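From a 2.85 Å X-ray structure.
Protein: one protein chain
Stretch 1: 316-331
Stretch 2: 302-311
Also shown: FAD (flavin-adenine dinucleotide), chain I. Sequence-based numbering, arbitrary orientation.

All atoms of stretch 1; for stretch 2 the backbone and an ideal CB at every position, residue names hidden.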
ATOM      1  N   ILE B 316      11.250 -13.588  -4.854  1.00 41.95           N
ATOM      2  CA  ILE B 316      12.255 -12.856  -5.614  1.00 38.77           C
ATOM      3  C   ILE B 316      13.685 -13.249  -5.235  1.00 44.39           C
ATOM      4  O   ILE B 316      14.529 -13.459  -6.114  1.00 48.61           O
ATOM      5  CB  ILE B 316      12.045 -11.338  -5.504  1.00 32.29           C
ATOM      6  CG1 ILE B 316      10.608 -11.014  -5.988  1.00 29.98           C
ATOM      7  CG2 ILE B 316      13.111 -10.620  -6.283  1.00 27.65           C
ATOM      8  CD1 ILE B 316      10.401  -9.649  -6.525  1.00 26.75           C
ATOM      9  N   LYS B 317      13.988 -13.283  -3.940  1.00 42.18           N
ATOM     10  CA  LYS B 317      15.252 -13.799  -3.416  1.00 36.76           C
ATOM     11  C   LYS B 317      14.977 -14.997  -2.514  1.00 40.45           C
ATOM     12  O   LYS B 317      14.014 -14.998  -1.744  1.00 48.96           O
ATOM     13  CB  LYS B 317      16.049 -12.739  -2.608  1.00 39.51           C
ATOM     14  CG  LYS B 317      16.670 -11.599  -3.410  1.00 47.92           C
ATOM     15  CD  LYS B 317      17.905 -12.004  -4.188  1.00 46.92           C
ATOM     16  CE  LYS B 317      19.144 -11.368  -3.606  1.00 54.10           C
ATOM     17  NZ  LYS B 317      20.308 -11.600  -4.518  1.00 60.72           N
ATOM     18  N   GLN B 318      15.807 -16.022  -2.593  1.00 44.08           N
ATOM     19  CA  GLN B 318      15.550 -17.197  -1.780  1.00 47.39           C
ATOM     20  C   GLN B 318      16.200 -16.999  -0.418  1.00 41.71           C
ATOM     21  O   GLN B 318      17.386 -16.658  -0.357  1.00 47.44           O
ATOM     22  CB  GLN B 318      16.083 -18.449  -2.457  1.00 54.17           C
ATOM     23  CG  GLN B 318      15.492 -18.653  -3.849  1.00 70.11           C
ATOM     24  CD  GLN B 318      14.148 -19.329  -3.846  1.00 81.52           C
ATOM     25  OE1 GLN B 318      13.353 -19.167  -4.781  1.00 87.63           O
ATOM     26  NE2 GLN B 318      13.890 -20.126  -2.805  1.00 88.49           N
ATOM     27  N   PRO B 319      15.463 -17.102   0.675  1.00 36.68           N
ATOM     28  CA  PRO B 319      16.058 -16.848   1.983  1.00 41.06           C
ATOM     29  C   PRO B 319      16.683 -18.121   2.538  1.00 48.66           C
ATOM     30  O   PRO B 319      16.364 -19.244   2.134  1.00 46.87           O
ATOM     31  CB  PRO B 319      14.856 -16.411   2.835  1.00 40.93           C
ATOM     32  CG  PRO B 319      13.708 -17.142   2.268  1.00 30.04           C
ATOM     33  CD  PRO B 319      14.015 -17.367   0.775  1.00 42.91           C
ATOM     34  N   HIS B 320      17.603 -17.923   3.474  1.00 42.98           N
ATOM     35  CA  HIS B 320      18.175 -19.059   4.163  1.00 33.98           C
ATOM     36  C   HIS B 320      17.368 -19.428   5.392  1.00 36.10           C
ATOM     37  O   HIS B 320      17.343 -20.594   5.793  1.00 48.03           O
ATOM     38  CB  HIS B 320      19.624 -18.749   4.512  1.00 42.35           C
ATOM     39  CG  HIS B 320      20.493 -18.587   3.307  1.00 50.12           C
ATOM     40  ND1 HIS B 320      20.392 -17.504   2.462  1.00 53.50           N
ATOM     41  CD2 HIS B 320      21.484 -19.362   2.811  1.00 56.14           C
ATOM     42  CE1 HIS B 320      21.286 -17.619   1.496  1.00 57.99           C
ATOM     43  NE2 HIS B 320      21.962 -18.737   1.684  1.00 56.57           N
ATOM     44  N   VAL B 321      16.678 -18.461   5.977  1.00 36.59           N
ATOM     45  CA  VAL B 321      15.684 -18.716   7.005  1.00 42.37           C
ATOM     46  C   VAL B 321      14.462 -17.897   6.623  1.00 45.54           C
ATOM     47  O   VAL B 321      14.561 -16.680   6.434  1.00 43.06           O
ATOM     48  CB  VAL B 321      16.190 -18.341   8.405  1.00 37.27           C
ATOM     49  CG1 VAL B 321      15.040 -18.315   9.416  1.00 38.05           C
ATOM     50  CG2 VAL B 321      17.270 -19.292   8.824  1.00 38.51           C
ATOM     51  N   ALA B 322      13.323 -18.568   6.487  1.00 48.06           N
ATOM     52  CA  ALA B 322      12.069 -17.952   6.088  1.00 46.57           C
ATOM     53  C   ALA B 322      11.041 -18.238   7.170  1.00 55.13           C
ATOM     54  O   ALA B 322      10.788 -19.401   7.503  1.00 59.37           O
ATOM     55  CB  ALA B 322      11.596 -18.490   4.739  1.00 45.28           C
ATOM     56  N   ILE B 323      10.452 -17.183   7.710  1.00 56.55           N
ATOM     57  CA  ILE B 323       9.394 -17.281   8.701  1.00 52.05           C
ATOM     58  C   ILE B 323       8.170 -16.622   8.109  1.00 55.62           C
ATOM     59  O   ILE B 323       8.243 -15.470   7.663  1.00 58.98           O
ATOM     60  CB  ILE B 323       9.766 -16.546   9.997  1.00 52.03           C
ATOM     61  CG1 ILE B 323      11.005 -17.160  10.621  1.00 52.10           C
ATOM     62  CG2 ILE B 323       8.583 -16.524  10.978  1.00 60.50           C
ATOM     63  CD1 ILE B 323      10.687 -18.108  11.616  1.00 70.09           C
ATOM     64  N   GLN B 324       7.047 -17.322   8.133  1.00 50.93           N
ATOM     65  CA  GLN B 324       5.784 -16.713   7.738  1.00 46.69           C
ATOM     66  C   GLN B 324       5.110 -16.368   9.048  1.00 43.76           C
ATOM     67  O   GLN B 324       4.533 -17.234   9.709  1.00 56.04           O
ATOM     68  CB  GLN B 324       4.910 -17.632   6.909  1.00 50.82           C
ATOM     69  CG  GLN B 324       3.601 -16.971   6.644  1.00 59.63           C
ATOM     70  CD  GLN B 324       2.524 -17.941   6.321  1.00 61.38           C
ATOM     71  OE1 GLN B 324       2.743 -19.150   6.351  1.00 67.53           O
ATOM     72  NE2 GLN B 324       1.347 -17.425   5.986  1.00 59.85           N
ATOM     73  N   ALA B 325       5.161 -15.100   9.418  1.00 43.49           N
ATOM     74  CA  ALA B 325       4.612 -14.707  10.701  1.00 46.53           C
ATOM     75  C   ALA B 325       4.455 -13.199  10.741  1.00 48.03           C
ATOM     76  O   ALA B 325       4.874 -12.481   9.828  1.00 47.31           O
ATOM     77  CB  ALA B 325       5.524 -15.164  11.836  1.00 44.06           C
ATOM     78  N   ASP B 326       3.803 -12.738  11.801  1.00 50.93           N
ATOM     79  CA  ASP B 326       3.796 -11.325  12.133  1.00 48.66           C
ATOM     80  C   ASP B 326       5.133 -10.913  12.749  1.00 48.49           C
ATOM     81  O   ASP B 326       5.669 -11.614  13.609  1.00 55.55           O
ATOM     82  CB  ASP B 326       2.650 -11.036  13.088  1.00 49.90           C
ATOM     83  CG  ASP B 326       2.799  -9.710  13.753  1.00 57.97           C
ATOM     84  OD1 ASP B 326       2.266  -8.716  13.215  1.00 58.68           O
ATOM     85  OD2 ASP B 326       3.463  -9.669  14.807  1.00 62.16           O
ATOM     86  N   VAL B 327       5.671  -9.762  12.323  1.00 46.78           N
ATOM     87  CA  VAL B 327       7.003  -9.354  12.788  1.00 48.02           C
ATOM     88  C   VAL B 327       7.043  -9.194  14.306  1.00 50.78           C
ATOM     89  O   VAL B 327       8.037  -9.548  14.951  1.00 49.39           O
ATOM     90  CB  VAL B 327       7.465  -8.053  12.120  1.00 47.68           C
ATOM     91  CG1 VAL B 327       8.981  -7.941  12.235  1.00 52.19           C
ATOM     92  CG2 VAL B 327       7.065  -8.021  10.701  1.00 49.35           C
ATOM     93  N   ASP B 328       5.988  -8.635  14.898  1.00 51.44           N
ATOM     94  CA  ASP B 328       5.986  -8.432  16.343  1.00 54.47           C
ATOM     95  C   ASP B 328       6.217  -9.748  17.060  1.00 60.62           C
ATOM     96  O   ASP B 328       7.139  -9.873  17.868  1.00 69.28           O
ATOM     97  CB  ASP B 328       4.663  -7.818  16.802  1.00 62.65           C
ATOM     98  CG  ASP B 328       4.815  -6.889  17.989  1.00 71.92           C
ATOM     99  OD1 ASP B 328       5.938  -6.398  18.228  1.00 70.85           O
ATOM    100  OD2 ASP B 328       3.799  -6.671  18.694  1.00 78.03           O
ATOM    101  N   ASP B 329       5.397 -10.755  16.756  1.00 58.69           N
ATOM    102  CA  ASP B 329       5.494 -12.026  17.469  1.00 62.85           C
ATOM    103  C   ASP B 329       6.873 -12.664  17.307  1.00 60.78           C
ATOM    104  O   ASP B 329       7.444 -13.209  18.270  1.00 59.82           O
ATOM    105  CB  ASP B 329       4.381 -12.947  16.976  1.00 62.44           C
ATOM    106  CG  ASP B 329       2.998 -12.350  17.199  1.00 66.29           C
ATOM    107  OD1 ASP B 329       2.788 -11.673  18.237  1.00 72.42           O
ATOM    108  OD2 ASP B 329       2.134 -12.534  16.314  1.00 62.68           O
ATOM    109  N   VAL B 330       7.464 -12.522  16.124  1.00 57.01           N
ATOM    110  CA  VAL B 330       8.788 -13.081  15.899  1.00 55.97           C
ATOM    111  C   VAL B 330       9.814 -12.332  16.741  1.00 59.18           C
ATOM    112  O   VAL B 330      10.517 -12.927  17.562  1.00 60.53           O
ATOM    113  CB  VAL B 330       9.141 -13.018  14.403  1.00 50.02           C
ATOM    114  CG1 VAL B 330      10.649 -13.122  14.190  1.00 44.45           C
ATOM    115  CG2 VAL B 330       8.379 -14.066  13.615  1.00 45.40           C
ATOM    116  N   LEU B 331       9.849 -11.003  16.611  1.00 53.31           N
ATOM    117  CA  LEU B 331      10.812 -10.182  17.340  1.00 55.89           C
ATOM    118  C   LEU B 331      10.670 -10.351  18.850  1.00 58.24           C
ATOM    119  O   LEU B 331      11.658 -10.265  19.588  1.00 52.95           O
ATOM    120  CB  LEU B 331      10.592  -8.722  16.956  1.00 53.92           C
ATOM    121  CG  LEU B 331      10.938  -8.377  15.510  1.00 49.60           C
ATOM    122  CD1 LEU B 331      10.928  -6.891  15.309  1.00 53.61           C
ATOM    123  CD2 LEU B 331      12.303  -8.929  15.162  1.00 50.19           C
ATOM    124  N   UNK B 302      23.775 -13.948   3.202  1.00 37.60           N
ATOM    125  CA  UNK B 302      22.720 -14.867   3.564  1.00 48.55           C
ATOM    126  C   UNK B 302      21.523 -14.032   3.982  1.00 51.06           C
ATOM    127  O   UNK B 302      21.666 -12.883   4.405  1.00 57.54           O
ATOM    128  CB  UNK B 302      23.158 -15.824   4.674  1.00 48.55           C
ATOM    129  N   UNK B 303      20.332 -14.584   3.818  1.00 46.60           N
ATOM    130  CA  UNK B 303      19.127 -13.798   4.007  1.00 52.42           C
ATOM    131  C   UNK B 303      18.217 -14.472   5.015  1.00 46.32           C
ATOM    132  O   UNK B 303      17.960 -15.684   4.938  1.00 30.49           O
ATOM    133  CB  UNK B 303      18.398 -13.594   2.678  1.00 52.42           C
ATOM    134  N   UNK B 304      17.711 -13.668   5.943  1.00 47.01           N
ATOM    135  CA  UNK B 304      16.569 -14.036   6.759  1.00 49.78           C
ATOM    136  C   UNK B 304      15.411 -13.150   6.319  1.00 51.78           C
ATOM    137  O   UNK B 304      15.575 -11.940   6.104  1.00 53.90           O
ATOM    138  CB  UNK B 304      16.864 -13.885   8.253  1.00 49.78           C
ATOM    139  N   UNK B 305      14.242 -13.755   6.174  1.00 46.35           N
ATOM    140  CA  UNK B 305      13.098 -13.062   5.618  1.00 48.67           C
ATOM    141  C   UNK B 305      11.883 -13.452   6.450  1.00 46.02           C
ATOM    142  O   UNK B 305      11.501 -14.630   6.467  1.00 55.77           O
ATOM    143  CB  UNK B 305      12.900 -13.397   4.138  1.00 48.67           C
ATOM    144  N   UNK B 306      11.250 -12.468   7.089  1.00 38.20           N
ATOM    145  CA  UNK B 306      10.044 -12.667   7.901  1.00 43.18           C
ATOM    146  C   UNK B 306       8.919 -11.872   7.273  1.00 42.49           C
ATOM    147  O   UNK B 306       8.973 -10.636   7.234  1.00 51.07           O
ATOM    148  CB  UNK B 306      10.265 -12.246   9.355  1.00 43.18           C
ATOM    149  N   UNK B 307       7.865 -12.572   6.859  1.00 34.74           N
ATOM    150  CA  UNK B 307       6.782 -11.930   6.142  1.00 45.74           C
ATOM    151  C   UNK B 307       5.484 -12.677   6.445  1.00 47.01           C
ATOM    152  O   UNK B 307       5.476 -13.910   6.555  1.00 41.50           O
ATOM    153  CB  UNK B 307       7.063 -11.896   4.638  1.00 45.74           C
ATOM    154  N   UNK B 308       4.385 -11.928   6.568  1.00 49.39           N
ATOM    155  CA  UNK B 308       3.124 -12.541   6.975  1.00 50.80           C
ATOM    156  C   UNK B 308       2.487 -13.289   5.818  1.00 47.17           C
ATOM    157  O   UNK B 308       1.604 -14.132   6.048  1.00 45.77           O
ATOM    158  CB  UNK B 308       2.159 -11.481   7.511  1.00 50.80           C
ATOM    159  N   UNK B 309       2.935 -13.011   4.589  1.00 34.55           N
ATOM    160  CA  UNK B 309       2.421 -13.633   3.374  1.00 38.49           C
ATOM    161  C   UNK B 309       3.391 -14.721   2.883  1.00 44.57           C
ATOM    162  O   UNK B 309       4.531 -14.426   2.493  1.00 37.12           O
ATOM    163  CB  UNK B 309       2.200 -12.579   2.287  1.00 38.49           C
ATOM    164  N   UNK B 310       2.923 -15.979   2.893  1.00 45.45           N
ATOM    165  CA  UNK B 310       3.736 -17.100   2.417  1.00 40.39           C
ATOM    166  C   UNK B 310       4.239 -16.842   1.004  1.00 40.90           C
ATOM    167  O   UNK B 310       5.398 -17.139   0.671  1.00 38.96           O
ATOM    168  CB  UNK B 310       2.934 -18.402   2.460  1.00 40.39           C
ATOM    169  N   UNK B 311       3.384 -16.250   0.171  1.00 35.19           N
ATOM    170  CA  UNK B 311       3.689 -16.045  -1.238  1.00 36.03           C
ATOM    171  C   UNK B 311       4.837 -15.073  -1.460  1.00 40.26           C
ATOM    172  O   UNK B 311       5.415 -15.068  -2.558  1.00 46.32           O
ATOM    173  CB  UNK B 311       2.444 -15.540  -1.969  1.00 36.03           C
TER
HETATM  174  PA  FAD I 601       5.293  -3.000   1.025  1.00 49.30           P
HETATM  175  O1A FAD I 601       5.103  -1.718   1.736  1.00 61.06           O
HETATM  176  O2A FAD I 601       4.266  -3.369  -0.013  1.00 42.99           O
HETATM  177  O5B FAD I 601       5.354  -4.018   2.232  1.00 31.13           O
HETATM  178  C5B FAD I 601       4.365  -5.053   2.398  1.00 26.37           C
HETATM  179  C4B FAD I 601       5.092  -6.308   2.800  1.00 39.26           C
HETATM  180  O4B FAD I 601       5.092  -6.451   4.245  1.00 39.34           O
HETATM  181  C3B FAD I 601       4.479  -7.596   2.260  1.00 42.90           C
HETATM  182  O3B FAD I 601       5.537  -8.501   1.938  1.00 35.96           O
HETATM  183  C2B FAD I 601       3.588  -8.032   3.429  1.00 37.87           C
HETATM  184  O2B FAD I 601       3.246  -9.410   3.431  1.00 36.12           O
HETATM  185  C1B FAD I 601       4.523  -7.701   4.584  1.00 39.37           C
HETATM  186  N9A FAD I 601       3.888  -7.590   5.886  1.00 48.78           N
HETATM  187  C8A FAD I 601       2.821  -6.807   6.236  1.00 51.45           C
HETATM  188  N7A FAD I 601       2.481  -6.900   7.502  1.00 49.01           N
HETATM  189  C5A FAD I 601       3.391  -7.809   8.020  1.00 52.96           C
HETATM  190  C6A FAD I 601       3.568  -8.350   9.310  1.00 54.22           C
HETATM  191  N6A FAD I 601       2.804  -8.039  10.359  1.00 59.58           N
HETATM  192  N1A FAD I 601       4.565  -9.246   9.483  1.00 45.10           N
HETATM  193  C2A FAD I 601       5.330  -9.570   8.437  1.00 43.71           C
HETATM  194  N3A FAD I 601       5.264  -9.121   7.183  1.00 52.35           N
HETATM  195  C4A FAD I 601       4.263  -8.243   7.035  1.00 55.12           C
HETATM  196  N1  FAD I 601      11.147   2.151  -2.820  1.00 39.84           N
HETATM  197  C2  FAD I 601      12.401   1.974  -2.319  1.00 36.53           C
HETATM  198  O2  FAD I 601      12.622   1.147  -1.442  1.00 41.56           O
HETATM  199  N3  FAD I 601      13.451   2.743  -2.788  1.00 35.36           N
HETATM  200  C4  FAD I 601      13.368   3.720  -3.757  1.00 39.11           C
HETATM  201  O4  FAD I 601      14.373   4.344  -4.090  1.00 40.82           O
HETATM  202  C4X FAD I 601      12.027   3.896  -4.296  1.00 41.19           C
HETATM  203  N5  FAD I 601      11.843   4.808  -5.227  1.00 39.88           N
HETATM  204  C5X FAD I 601      10.556   4.980  -5.721  1.00 41.61           C
HETATM  205  C6  FAD I 601      10.332   5.949  -6.702  1.00 36.33           C
HETATM  206  C7  FAD I 601       9.054   6.164  -7.215  1.00 42.11           C
HETATM  207  C7M FAD I 601       8.846   7.203  -8.284  1.00 37.82           C
HETATM  208  C8  FAD I 601       7.977   5.394  -6.746  1.00 43.90           C
HETATM  209  C8M FAD I 601       6.585   5.592  -7.296  1.00 36.76           C
HETATM  210  C9  FAD I 601       8.198   4.427  -5.768  1.00 44.62           C
HETATM  211  C9A FAD I 601       9.474   4.209  -5.262  1.00 45.54           C
HETATM  212  N10 FAD I 601       9.725   3.238  -4.269  1.00 50.46           N
HETATM  213  C10 FAD I 601      10.984   3.057  -3.762  1.00 47.09           C
HETATM  214  C1' FAD I 601       8.643   2.408  -3.740  1.00 40.07           C
HETATM  215  C2' FAD I 601       8.586   1.033  -4.389  1.00 32.26           C
HETATM  216  O2' FAD I 601       7.867   1.099  -5.620  1.00 36.00           O
HETATM  217  C3' FAD I 601       7.863   0.063  -3.456  1.00 34.51           C
HETATM  218  O3' FAD I 601       6.569   0.571  -3.149  1.00 46.66           O
HETATM  219  C4' FAD I 601       8.593  -0.215  -2.147  1.00 32.91           C
HETATM  220  O4' FAD I 601       9.992  -0.261  -2.404  1.00 42.92           O
HETATM  221  C5' FAD I 601       8.152  -1.511  -1.509  1.00 37.02           C
HETATM  222  O5' FAD I 601       8.513  -1.497  -0.116  1.00 46.27           O
HETATM  223  P   FAD I 601       8.120  -2.678   0.815  1.00 90.95           P
HETATM  224  O1P FAD I 601       9.042  -3.861   0.521  1.00 83.80           O
HETATM  225  O2P FAD I 601       8.046  -2.223   2.090  1.00 44.72           O
HETATM  226  O3P FAD I 601       6.699  -3.024   0.291  1.00 61.25           O

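Position 302 opens a strand that runs parallel to 321-324. Its CB points sideways, 3.9 Å from ND1 of His-320, so a long chain could lie along the imidazole. Lysine, arginine, glutamine or an aliphatic residue would serve. It is Lys-302, whose CD sits over the ring face, 3.9 Å from the centroid, a CH-pi contact that uses the aliphatic part of the chain.

At 303 the backbone carbonyl does the pairing: O of position 303 accepts from His-320 N at 2.7 Å and from Val-321 N at 3.2 Å. The CB, 4.1 Å from Pro-319 CA, favours an apolar, perhaps beta-branched, residue. Ile-303 packs CG2 against Pro-319 CB at 4.0 Å and brings CD1 to 4.0 Å from Lys-317 CB.

The CB of 304 lies on the same sheet face as Val-321 and Ile-323. Extended backbone angles (-111/136) and this greasy neighbour suit valine, isoleucine or leucine. The residue is Ile-304, its CG2 3.7 Å from Val-321 CB.

Position 305 turns to the face of Ala-322, where its CB meets Pro-319 CB at 3.8 Å; many side chains would fit. Its backbone N donates to Val-321 O (3.0 Å), and its O accepts from Ile-323 N (3.0 Å). The residue is His-305, whose ring leads away from stretch 1.

At 306 the CB returns to the face of Ile-323, 4.9 Å from Val-330 CG1 on the following helix. A compact branched residue suits this strand-helix corner. Val-306 reaches both sides through CG1, 4.0 Å from Ile-323 CB and 3.8 Å from Val-330 CG2.

Position 307 donates its N to Ile-323 O (3.0 Å), while its CB heads toward the adenosine ribose, whose two hydroxyls call for an acceptor: aspartate or glutamate. Asp-307 takes O3B of FAD on OD1 (2.6 Å) and O2B on OD2, a very short 2.5 Å.

The CB of 308 is 3.7 Å from Ala-325 O, an acceptor that does not itself call for an apolar residue; a medium-sized aliphatic chain could extend along the backbone and CB of Asp-326, though a polar chain is not excluded. Ile-308 takes this course, its CD1 3.9 Å from Asp-326 CB.

Position 309 points away, leaving stretch 1 little say. OD1 of Asp-309 accepts from the backbone N of position 311 at 2.8 Å.

At 310 the CB is 3.9 Å from Gln-324 CD, whose OE1 invites a donor such as lysine, arginine or glutamine. Arg-310 supplies NH1, bonded to Gln-324 OE1 at 3.0 Å.

Position 311 is out of reach, so stretch 1 sets no preference; it is Ala-311.

Stretch 2 (302-311) KIIHVDIDRA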
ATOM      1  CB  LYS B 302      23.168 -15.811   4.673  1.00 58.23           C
ATOM      2  CG  LYS B 302      24.365 -16.644   4.287  1.00 60.54           C
ATOM      3  CD  LYS B 302      24.242 -18.065   4.740  1.00 56.27           C
ATOM      4  CE  LYS B 302      25.225 -18.930   3.983  1.00 58.75           C
ATOM      5  NZ  LYS B 302      25.003 -18.743   2.522  1.00 65.50           N
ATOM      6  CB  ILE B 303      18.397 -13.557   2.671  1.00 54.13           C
ATOM      7  CG1 ILE B 303      19.263 -12.656   1.774  1.00 50.11           C
ATOM      8  CG2 ILE B 303      16.990 -13.005   2.916  1.00 44.42           C
ATOM      9  CD1 ILE B 303      18.707 -12.405   0.401  1.00 54.11           C
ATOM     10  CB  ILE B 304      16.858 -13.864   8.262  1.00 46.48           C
ATOM     11  CG1 ILE B 304      18.291 -14.269   8.584  1.00 41.78           C
ATOM     12  CG2 ILE B 304      15.880 -14.673   9.086  1.00 49.20           C
ATOM     13  CD1 ILE B 304      18.700 -13.928  10.006  1.00 44.97           C
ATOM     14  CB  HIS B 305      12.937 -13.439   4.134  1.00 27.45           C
ATOM     15  CG  HIS B 305      11.946 -12.595   3.388  1.00 42.55           C
ATOM     16  ND1 HIS B 305      11.428 -12.963   2.166  1.00 40.71           N
ATOM     17  CD2 HIS B 305      11.390 -11.397   3.683  1.00 40.88           C
ATOM     18  CE1 HIS B 305      10.586 -12.037   1.744  1.00 36.40           C
ATOM     19  NE2 HIS B 305      10.552 -11.072   2.643  1.00 41.29           N
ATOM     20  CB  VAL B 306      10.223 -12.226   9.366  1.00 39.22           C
ATOM     21  CG1 VAL B 306       9.022 -12.667  10.192  1.00 37.65           C
ATOM     22  CG2 VAL B 306      11.477 -12.830   9.957  1.00 34.72           C
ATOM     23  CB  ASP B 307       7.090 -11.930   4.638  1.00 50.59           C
ATOM     24  CG  ASP B 307       6.363 -10.841   3.903  1.00 62.32           C
ATOM     25  OD1 ASP B 307       7.049  -9.867   3.498  1.00 61.44           O
ATOM     26  OD2 ASP B 307       5.126 -10.955   3.742  1.00 65.39           O
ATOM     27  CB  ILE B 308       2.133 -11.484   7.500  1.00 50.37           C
ATOM     28  CG1 ILE B 308       0.945 -12.127   8.244  1.00 48.28           C
ATOM     29  CG2 ILE B 308       1.618 -10.626   6.345  1.00 48.48           C
ATOM     30  CD1 ILE B 308       1.066 -12.173   9.739  1.00 45.94           C
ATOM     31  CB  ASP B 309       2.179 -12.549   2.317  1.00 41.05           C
ATOM     32  CG  ASP B 309       1.702 -13.100   0.984  1.00 52.96           C
ATOM     33  OD1 ASP B 309       1.456 -14.318   0.863  1.00 58.52           O
ATOM     34  OD2 ASP B 309       1.543 -12.289   0.050  1.00 56.62           O
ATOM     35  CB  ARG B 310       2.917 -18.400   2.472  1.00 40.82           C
ATOM     36  CG  ARG B 310       3.675 -19.712   2.351  1.00 41.59           C
ATOM     37  CD  ARG B 310       3.715 -20.475   3.665  1.00 62.52           C
ATOM     38  NE  ARG B 310       5.023 -21.103   3.878  1.00 80.11           N
ATOM     39  CZ  ARG B 310       5.484 -21.523   5.056  1.00 88.11           C
ATOM     40  NH1 ARG B 310       4.738 -21.391   6.152  1.00 86.73           N
ATOM     41  NH2 ARG B 310       6.695 -22.081   5.139  1.00 88.10           N
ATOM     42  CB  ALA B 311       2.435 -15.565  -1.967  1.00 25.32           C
TER
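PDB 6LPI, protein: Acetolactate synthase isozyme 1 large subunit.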